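Local coordinates for protein putative exotoxin (superantigen) (Streptococcus pyogenes, PDB 1TY0) that probably acts as a secreted superantigen toxin of the staphylococcal/streptococcal family, with a zinc site and a surface that can serve T-cell receptor binding or dimerization, at residues Thr92-Gly106 and Thr117-Thr130. Numbering follows the deposited sequence.
Sequences TPSVNSNSENSKIVG and TLINPIKIDKPIFT
I104 drives its CD1 between I122 and I124, 4.2 Å from I122 CG1 and 4.1 Å from I124 CG1, where the link from the OB-fold domain enters the beta-grasp domain of this superantigen. Its CG1 lies anti to the carbonyl carbon (chi1 -62°) and the chain runs on extended, which carries CD1 to the two isoleucines; F201 touches I104, and F134 of helix 131-146 covers both partners. A second apolar group closes the OB-fold end. There V95 straddles P127 and I128, its CG2 3.7 Å from P127 CG, while I128 CG2 faces P93 CD and the methyls T92 CG2 and T130 CG2 press tightly together at 3.5 Å. E100 CG rests on P127 CD, and the bend at chi2 brings its CD back toward P127 CB. Toward the hairpin of strands 105-110 and 113-119, G106 and L118 form an antiparallel hydrogen-bonded pair; G106 lies near H203 and D205, zinc ligands in this protein though the metal is absent from this chain. Just beyond the last bridge, V105 with I119, N120 holds I104 by both backbone polar atoms: its N reaches I104 O, and its OD1 takes the N-H of I104 almost straight (2.9 Å, 171°), where a continued strand would offer N120 O. Midway, E100 N donates to D125 O at 2.6 Å. Within the loop, N98 ND2 gives a straight bond to S94 OG, its OD1 being taken by N71. One water joins the end of strand 84-93 to strand 128-130, accepting from T92 OG1 and donating to P93 O and, at 2.6 Å, to I128 O.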
loop_
_atom_site.group_PDB
_atom_site.type_symbol
_atom_site.label_atom_id
_atom_site.label_comp_id
_atom_site.label_asym_id
_atom_site.label_seq_id
_atom_site.Cartn_x
_atom_site.Cartn_y
_atom_site.Cartn_z
ATOM N N THR A 92 -6.243 4.498 -18.073
ATOM C CA THR A 92 -6.597 3.907 -19.361
ATOM C C THR A 92 -8.086 4.037 -19.640
ATOM O O THR A 92 -8.904 4.145 -18.728
ATOM C CB THR A 92 -6.259 2.396 -19.419
ATOM O OG1 THR A 92 -6.863 1.727 -18.299
ATOM C CG2 THR A 92 -4.753 2.183 -19.410
ATOM N N PRO A 93 -8.460 4.027 -20.923
ATOM C CA PRO A 93 -9.876 4.140 -21.269
ATOM C C PRO A 93 -10.596 2.878 -20.814
ATOM O O PRO A 93 -10.071 1.774 -20.973
ATOM C CB PRO A 93 -9.852 4.246 -22.795
ATOM C CG PRO A 93 -8.507 4.828 -23.089
ATOM C CD PRO A 93 -7.613 4.096 -22.124
ATOM N N SER A 94 -11.775 3.036 -20.223
ATOM C CA SER A 94 -12.568 1.886 -19.800
ATOM C C SER A 94 -13.503 1.657 -20.982
ATOM O O SER A 94 -14.398 2.464 -21.226
ATOM C CB SER A 94 -13.383 2.215 -18.548
ATOM O OG SER A 94 -14.134 1.089 -18.129
ATOM N N VAL A 95 -13.295 0.569 -21.718
ATOM C CA VAL A 95 -14.111 0.303 -22.901
ATOM C C VAL A 95 -15.082 -0.871 -22.823
ATOM O O VAL A 95 -15.805 -1.142 -23.783
ATOM C CB VAL A 95 -13.213 0.117 -24.143
ATOM C CG1 VAL A 95 -12.411 1.383 -24.389
ATOM C CG2 VAL A 95 -12.277 -1.070 -23.942
ATOM N N ASN A 96 -15.101 -1.571 -21.695
ATOM C CA ASN A 96 -16.021 -2.689 -21.538
ATOM C C ASN A 96 -16.177 -3.103 -20.084
ATOM O O ASN A 96 -15.894 -2.318 -19.178
ATOM C CB ASN A 96 -15.587 -3.883 -22.405
ATOM C CG ASN A 96 -14.223 -4.439 -22.026
ATOM O OD1 ASN A 96 -13.717 -5.351 -22.685
ATOM N ND2 ASN A 96 -13.626 -3.902 -20.969
ATOM N N SER A 97 -16.637 -4.331 -19.866
ATOM C CA SER A 97 -16.858 -4.844 -18.518
ATOM C C SER A 97 -15.574 -5.039 -17.718
ATOM O O SER A 97 -15.620 -5.408 -16.543
ATOM C CB SER A 97 -17.629 -6.166 -18.582
ATOM O OG SER A 97 -16.930 -7.124 -19.357
ATOM N N ASN A 98 -14.433 -4.791 -18.355
ATOM C CA ASN A 98 -13.139 -4.937 -17.700
ATOM C C ASN A 98 -13.038 -6.283 -16.991
ATOM O O ASN A 98 -12.727 -6.351 -15.800
ATOM C CB ASN A 98 -12.931 -3.800 -16.693
ATOM C CG ASN A 98 -12.926 -2.434 -17.355
ATOM O OD1 ASN A 98 -12.118 -2.169 -18.247
ATOM N ND2 ASN A 98 -13.831 -1.559 -16.920
ATOM N N SER A 99 -13.302 -7.351 -17.736
ATOM C CA SER A 99 -13.249 -8.701 -17.194
ATOM C C SER A 99 -12.570 -9.638 -18.185
ATOM O O SER A 99 -13.020 -10.766 -18.403
ATOM C CB SER A 99 -14.661 -9.202 -16.902
ATOM O OG SER A 99 -15.422 -9.261 -18.095
ATOM N N GLU A 100 -11.490 -9.157 -18.790
ATOM C CA GLU A 100 -10.736 -9.940 -19.754
ATOM C C GLU A 100 -10.061 -11.122 -19.074
ATOM O O GLU A 100 -9.596 -11.023 -17.938
ATOM C CB GLU A 100 -9.673 -9.070 -20.428
ATOM C CG GLU A 100 -10.237 -7.874 -21.170
ATOM C CD GLU A 100 -11.179 -8.278 -22.282
ATOM O OE1 GLU A 100 -10.727 -8.960 -23.225
ATOM O OE2 GLU A 100 -12.372 -7.917 -22.209
ATOM N N ASN A 101 -10.016 -12.246 -19.776
ATOM C CA ASN A 101 -9.387 -13.445 -19.251
ATOM C C ASN A 101 -8.387 -13.939 -20.282
ATOM O O ASN A 101 -8.458 -15.076 -20.753
ATOM C CB ASN A 101 -10.446 -14.506 -18.953
ATOM C CG ASN A 101 -11.309 -14.140 -17.757
ATOM O OD1 ASN A 101 -10.845 -14.150 -16.615
ATOM N ND2 ASN A 101 -12.567 -13.801 -18.015
ATOM N N SER A 102 -7.457 -13.054 -20.630
ATOM C CA SER A 102 -6.421 -13.358 -21.605
ATOM C C SER A 102 -5.209 -13.975 -20.920
ATOM O O SER A 102 -4.881 -13.638 -19.780
ATOM C CB SER A 102 -6.008 -12.087 -22.348
ATOM O OG SER A 102 -5.048 -12.377 -23.347
ATOM N N LYS A 103 -4.545 -14.875 -21.633
ATOM C CA LYS A 103 -3.375 -15.571 -21.119
ATOM C C LYS A 103 -2.117 -14.716 -21.248
ATOM O O LYS A 103 -1.870 -14.116 -22.293
ATOM C CB LYS A 103 -3.203 -16.885 -21.885
ATOM C CG LYS A 103 -2.091 -17.788 -21.384
ATOM C CD LYS A 103 -2.049 -19.082 -22.185
ATOM C CE LYS A 103 -1.024 -20.053 -21.622
ATOM N NZ LYS A 103 -0.972 -21.327 -22.392
ATOM N N ILE A 104 -1.331 -14.653 -20.177
ATOM C CA ILE A 104 -0.089 -13.887 -20.186
ATOM C C ILE A 104 1.076 -14.853 -20.008
ATOM O O ILE A 104 1.233 -15.472 -18.956
ATOM C CB ILE A 104 -0.066 -12.828 -19.058
ATOM C CG1 ILE A 104 -1.206 -11.829 -19.268
ATOM C CG2 ILE A 104 1.280 -12.105 -19.045
ATOM C CD1 ILE A 104 -1.324 -10.778 -18.177
ATOM N N VAL A 105 1.887 -14.981 -21.049
ATOM C CA VAL A 105 3.025 -15.886 -21.033
ATOM C C VAL A 105 4.325 -15.121 -21.207
ATOM O O VAL A 105 4.376 -14.119 -21.919
ATOM C CB VAL A 105 2.905 -16.932 -22.165
ATOM C CG1 VAL A 105 4.089 -17.887 -22.129
ATOM C CG2 VAL A 105 1.601 -17.696 -22.021
ATOM N N GLY A 106 5.375 -15.597 -20.547
ATOM C CA GLY A 106 6.660 -14.938 -20.655
ATOM C C GLY A 106 7.822 -15.876 -20.420
ATOM O O GLY A 106 7.642 -17.008 -19.964
ATOM N N THR A 117 9.339 -20.994 -18.690
ATOM C CA THR A 117 8.313 -20.252 -19.400
ATOM C C THR A 117 7.251 -20.001 -18.336
ATOM O O THR A 117 6.663 -20.939 -17.801
ATOM C CB THR A 117 7.700 -21.071 -20.559
ATOM O OG1 THR A 117 8.693 -21.295 -21.570
ATOM C CG2 THR A 117 6.527 -20.326 -21.175
ATOM N N LEU A 118 7.031 -18.733 -18.014
ATOM C CA LEU A 118 6.052 -18.370 -17.000
ATOM C C LEU A 118 4.662 -18.308 -17.605
ATOM O O LEU A 118 4.433 -17.595 -18.583
ATOM C CB LEU A 118 6.411 -17.015 -16.389
ATOM C CG LEU A 118 7.827 -16.894 -15.819
ATOM C CD1 LEU A 118 8.083 -15.458 -15.391
ATOM C CD2 LEU A 118 7.999 -17.847 -14.646
ATOM N N ILE A 119 3.737 -19.061 -17.020
ATOM C CA ILE A 119 2.360 -19.085 -17.494
ATOM C C ILE A 119 1.455 -18.388 -16.482
ATOM O O ILE A 119 1.304 -18.841 -15.346
ATOM C CB ILE A 119 1.862 -20.534 -17.709
ATOM C CG1 ILE A 119 2.808 -21.273 -18.661
ATOM C CG2 ILE A 119 0.450 -20.514 -18.278
ATOM C CD1 ILE A 119 2.440 -22.723 -18.900
ATOM N N ASN A 120 0.859 -17.282 -16.905
ATOM C CA ASN A 120 -0.026 -16.501 -16.052
ATOM C C ASN A 120 0.571 -16.197 -14.682
ATOM O O ASN A 120 -0.070 -16.418 -13.651
ATOM C CB ASN A 120 -1.371 -17.213 -15.884
ATOM C CG ASN A 120 -2.144 -17.297 -17.182
ATOM O OD1 ASN A 120 -2.235 -16.318 -17.925
ATOM N ND2 ASN A 120 -2.716 -18.467 -17.460
ATOM N N PRO A 121 1.816 -15.698 -14.652
ATOM C CA PRO A 121 2.468 -15.367 -13.382
ATOM C C PRO A 121 1.731 -14.190 -12.749
ATOM O O PRO A 121 1.731 -14.014 -11.528
ATOM C CB PRO A 121 3.890 -15.014 -13.805
ATOM C CG PRO A 121 3.704 -14.448 -15.169
ATOM C CD PRO A 121 2.696 -15.378 -15.791
ATOM N N ILE A 122 1.104 -13.391 -13.606
ATOM C CA ILE A 122 0.327 -12.236 -13.183
ATOM C C ILE A 122 -0.966 -12.237 -13.986
ATOM O O ILE A 122 -1.084 -12.935 -14.994
ATOM C CB ILE A 122 1.065 -10.900 -13.451
ATOM C CG1 ILE A 122 1.292 -10.713 -14.953
ATOM C CG2 ILE A 122 2.384 -10.876 -12.688
ATOM C CD1 ILE A 122 1.814 -9.339 -15.325
ATOM N N LYS A 123 -1.944 -11.462 -13.540
ATOM C CA LYS A 123 -3.201 -11.396 -14.258
ATOM C C LYS A 123 -3.649 -9.953 -14.438
ATOM O O LYS A 123 -3.551 -9.136 -13.521
ATOM C CB LYS A 123 -4.280 -12.200 -13.524
ATOM C CG LYS A 123 -5.567 -12.372 -14.323
ATOM C CD LYS A 123 -6.485 -13.424 -13.715
ATOM C CE LYS A 123 -7.671 -13.711 -14.628
ATOM N NZ LYS A 123 -8.506 -14.837 -14.127
ATOM N N ILE A 124 -4.117 -9.649 -15.642
ATOM C CA ILE A 124 -4.612 -8.321 -15.985
ATOM C C ILE A 124 -5.972 -8.536 -16.639
ATOM O O ILE A 124 -6.065 -9.201 -17.668
ATOM C CB ILE A 124 -3.657 -7.612 -16.966
ATOM C CG1 ILE A 124 -2.321 -7.342 -16.265
ATOM C CG2 ILE A 124 -4.277 -6.310 -17.466
ATOM C CD1 ILE A 124 -1.294 -6.647 -17.134
ATOM N N ASP A 125 -7.015 -7.978 -16.029
ATOM C CA ASP A 125 -8.384 -8.134 -16.520
ATOM C C ASP A 125 -8.889 -7.068 -17.491
ATOM O O ASP A 125 -9.950 -7.233 -18.098
ATOM C CB ASP A 125 -9.341 -8.229 -15.329
ATOM C CG ASP A 125 -9.192 -9.534 -14.565
ATOM O OD1 ASP A 125 -8.503 -10.448 -15.065
ATOM O OD2 ASP A 125 -9.772 -9.649 -13.465
ATOM N N LYS A 126 -8.151 -5.976 -17.643
ATOM C CA LYS A 126 -8.580 -4.931 -18.563
ATOM C C LYS A 126 -7.985 -5.150 -19.955
ATOM O O LYS A 126 -6.855 -5.622 -20.091
ATOM C CB LYS A 126 -8.209 -3.543 -18.010
ATOM C CG LYS A 126 -6.788 -3.413 -17.496
ATOM C CD LYS A 126 -6.490 -1.993 -16.993
ATOM C CE LYS A 126 -7.189 -1.683 -15.673
ATOM N NZ LYS A 126 -6.720 -2.552 -14.550
ATOM N N PRO A 127 -8.754 -4.827 -21.011
ATOM C CA PRO A 127 -8.326 -4.982 -22.408
ATOM C C PRO A 127 -7.244 -3.995 -22.835
ATOM O O PRO A 127 -6.517 -4.232 -23.802
ATOM C CB PRO A 127 -9.629 -4.802 -23.183
ATOM C CG PRO A 127 -10.373 -3.812 -22.343
ATOM C CD PRO A 127 -10.149 -4.352 -20.947
ATOM N N ILE A 128 -7.149 -2.887 -22.106
ATOM C CA ILE A 128 -6.156 -1.850 -22.362
ATOM C C ILE A 128 -5.538 -1.598 -20.993
ATOM O O ILE A 128 -6.254 -1.294 -20.041
ATOM C CB ILE A 128 -6.826 -0.555 -22.864
ATOM C CG1 ILE A 128 -7.595 -0.837 -24.154
ATOM C CG2 ILE A 128 -5.783 0.514 -23.116
ATOM C CD1 ILE A 128 -8.423 0.333 -24.627
ATOM N N PHE A 129 -4.223 -1.737 -20.882
ATOM C CA PHE A 129 -3.567 -1.552 -19.588
ATOM C C PHE A 129 -2.269 -0.762 -19.667
ATOM O O PHE A 129 -1.648 -0.655 -20.731
ATOM C CB PHE A 129 -3.305 -2.925 -18.949
ATOM C CG PHE A 129 -2.374 -3.803 -19.744
ATOM C CD1 PHE A 129 -1.000 -3.699 -19.587
ATOM C CD2 PHE A 129 -2.877 -4.716 -20.671
ATOM C CE1 PHE A 129 -0.124 -4.492 -20.341
ATOM C CE2 PHE A 129 -2.017 -5.510 -21.429
ATOM C CZ PHE A 129 -0.636 -5.397 -21.264
ATOM N N THR A 130 -1.856 -0.203 -18.535
ATOM C CA THR A 130 -0.618 0.569 -18.501
ATOM C C THR A 130 0.566 -0.343 -18.217
ATOM O O THR A 130 0.424 -1.397 -17.589
ATOM C CB THR A 130 -0.643 1.657 -17.400
ATOM O OG1 THR A 130 -0.758 1.035 -16.110
ATOM C CG2 THR A 130 -1.814 2.605 -17.615
HETATM O O HOH W 1 -8.447 -0.012 -19.444
HETATM O O HOH W 2 -4.639 -12.013 -17.407
#